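PDB 3CM0: adenylate kinase from Thermus thermophilus, which catalyses the reversible transfer of the terminal phosphate group between ATP and AMP, yielding two molecules of ADP. Local coordinates for residues R87-A90 against Q91-L95. Residues are numbered along the deposited sequence; the frame is centred on the assembly and turned at random.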
ATOM      1  N   ARG A  87      -2.456  -5.791   4.177  1.00 14.94           N
ATOM      2  CA  ARG A  87      -1.472  -5.784   5.251  1.00 19.24           C
ATOM      3  C   ARG A  87      -1.259  -7.215   5.737  1.00 20.61           C
ATOM      4  O   ARG A  87      -0.221  -7.533   6.282  1.00 20.04           O
ATOM      5  CB  ARG A  87      -1.951  -4.915   6.426  1.00 16.10           C
ATOM      6  CG  ARG A  87      -1.995  -3.419   6.128  1.00 21.78           C
ATOM      7  CD  ARG A  87      -2.564  -2.644   7.324  1.00 32.89           C
ATOM      8  NE  ARG A  87      -4.007  -2.839   7.532  1.00 36.15           N
ATOM      9  CZ  ARG A  87      -4.967  -2.236   6.829  1.00 40.77           C
ATOM     10  NH1 ARG A  87      -4.670  -1.386   5.855  1.00 34.81           N
ATOM     11  NH2 ARG A  87      -6.241  -2.471   7.112  1.00 52.16           N
ATOM     12  N   THR A  88      -2.250  -8.074   5.544  1.00 20.08           N
ATOM     13  CA  THR A  88      -2.140  -9.456   5.996  1.00 17.45           C
ATOM     14  C   THR A  88      -2.432 -10.435   4.884  1.00 19.59           C
ATOM     15  O   THR A  88      -3.049 -10.104   3.885  1.00 16.70           O
ATOM     16  CB  THR A  88      -3.144  -9.767   7.102  1.00 19.72           C
ATOM     17  OG1 THR A  88      -4.471  -9.762   6.535  1.00 15.88           O
ATOM     18  CG2 THR A  88      -3.081  -8.707   8.218  1.00 21.28           C
ATOM     19  N   LEU A  89      -2.014 -11.674   5.074  1.00 13.63           N
ATOM     20  CA  LEU A  89      -2.290 -12.699   4.084  1.00 13.40           C
ATOM     21  C   LEU A  89      -3.790 -12.932   3.928  1.00 15.07           C
ATOM     22  O   LEU A  89      -4.274 -13.169   2.842  1.00 14.09           O
ATOM     23  CB  LEU A  89      -1.581 -13.998   4.527  1.00 21.54           C
ATOM     24  CG  LEU A  89      -1.223 -15.050   3.495  1.00 22.68           C
ATOM     25  CD1 LEU A  89      -0.476 -14.405   2.331  1.00 18.68           C
ATOM     26  CD2 LEU A  89      -0.325 -16.152   4.186  1.00 19.27           C
ATOM     27  N   ALA A  90      -4.546 -12.847   5.009  1.00 12.77           N
ATOM     28  CA  ALA A  90      -6.002 -13.046   4.923  1.00 17.25           C
ATOM     29  C   ALA A  90      -6.599 -11.962   4.014  1.00 11.00           C
ATOM     30  O   ALA A  90      -7.492 -12.227   3.184  1.00 12.94           O
ATOM     31  CB  ALA A  90      -6.653 -12.968   6.311  1.00 15.80           C
ATOM     32  N   GLN A  91      -6.088 -10.749   4.152  1.00 12.92           N
ATOM     33  CA  GLN A  91      -6.588  -9.652   3.310  1.00 13.99           C
ATOM     34  C   GLN A  91      -6.143  -9.859   1.857  1.00 14.56           C
ATOM     35  O   GLN A  91      -6.886  -9.558   0.907  1.00 13.31           O
ATOM     36  CB  GLN A  91      -6.064  -8.310   3.859  1.00 15.96           C
ATOM     37  CG  GLN A  91      -6.752  -7.856   5.132  1.00 13.06           C
ATOM     38  CD  GLN A  91      -5.966  -6.753   5.851  1.00 15.00           C
ATOM     39  OE1 GLN A  91      -4.922  -6.343   5.378  1.00 18.11           O
ATOM     40  NE2 GLN A  91      -6.471  -6.286   6.987  1.00 19.98           N
ATOM     41  N   ALA A  92      -4.934 -10.385   1.662  1.00 10.77           N
ATOM     42  CA  ALA A  92      -4.455 -10.611   0.292  1.00 11.33           C
ATOM     43  C   ALA A  92      -5.344 -11.632  -0.376  1.00  8.44           C
ATOM     44  O   ALA A  92      -5.721 -11.490  -1.541  1.00  9.76           O
ATOM     45  CB  ALA A  92      -2.986 -11.117   0.281  1.00 11.19           C
ATOM     46  N   GLU A  93      -5.654 -12.711   0.342  1.00  8.49           N
ATOM     47  CA  GLU A  93      -6.514 -13.730  -0.231  1.00  9.99           C
ATOM     48  C   GLU A  93      -7.931 -13.197  -0.555  1.00 13.15           C
ATOM     49  O   GLU A  93      -8.470 -13.423  -1.645  1.00 12.18           O
ATOM     50  CB  GLU A  93      -6.584 -14.896   0.749  1.00 12.00           C
ATOM     51  CG  GLU A  93      -5.225 -15.639   0.788  1.00  9.91           C
ATOM     52  CD  GLU A  93      -5.228 -16.821   1.758  1.00 21.02           C
ATOM     53  OE1 GLU A  93      -6.332 -17.161   2.229  1.00 25.04           O
ATOM     54  OE2 GLU A  93      -4.142 -17.412   2.026  1.00 19.22           O
ATOM     55  N   ALA A  94      -8.504 -12.473   0.391  1.00 13.25           N
ATOM     56  CA  ALA A  94      -9.843 -11.906   0.207  1.00 17.01           C
ATOM     57  C   ALA A  94      -9.843 -10.925  -0.962  1.00 14.00           C
ATOM     58  O   ALA A  94     -10.782 -10.884  -1.754  1.00 13.41           O
ATOM     59  CB  ALA A  94     -10.282 -11.214   1.481  1.00 15.10           C
ATOM     60  N   LEU A  95      -8.779 -10.128  -1.089  1.00  8.66           N
ATOM     61  CA  LEU A  95      -8.725  -9.175  -2.193  1.00  9.12           C
ATOM     62  C   LEU A  95      -8.641  -9.895  -3.513  1.00 11.80           C
ATOM     63  O   LEU A  95      -9.252  -9.480  -4.501  1.00 11.39           O
ATOM     64  CB  LEU A  95      -7.522  -8.224  -2.021  1.00  9.51           C
ATOM     65  CG  LEU A  95      -7.269  -7.220  -3.147  1.00  9.56           C
ATOM     66  CD1 LEU A  95      -8.553  -6.313  -3.266  1.00 14.32           C
ATOM     67  CD2 LEU A  95      -6.029  -6.335  -2.855  1.00 11.14           C
TER
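Thr88 and Gln91 grip each other reciprocally at the start of helix 89-101. In one direction, the threonine hydroxyl caps the first turn: Thr88 OG1 accepts a hydrogen bond from Gln91 N at 3.0 Å. A chi1 of 69° sets OG1 between the backbone N and the carbonyl carbon, where it faces that amide. In the other direction, the glutamine side chain runs back, extended beyond CG, and Gln91 OE1 takes two backbone donors. Arg87 N approaches it at 2.8 Å almost head-on to the C=O (172°), whereas Thr88 N, 3.2 Å from Gln91 OE1, sits well above the carbonyl plane. The other end of the buried amide is held as well, since Gln91 NE2 bonds to Asp65 OD1. Replacing Gln91 by an alanine is likely to deprive the amides of Arg87 and Thr88 of this shared acceptor and Asp65 OD1 of this donor.

The guanidinium of Arg87 stands nearly upright to the Gln91 amide, the planes 79° apart, with Gln91 OE1 over one face, offset toward the rim; its NH1 is bonded to Gly84 O. Regular helical bonding begins with Ala92 N to Thr88 O (2.9 Å) and continues with Glu93 N to Leu89 O (2.9 Å). The reciprocal Thr88-Gln91 pair is a capping box, to which Arg87, just before the N-cap residue, adds a second donor; Arg87 and Gln91 are both predicted to bind AMP.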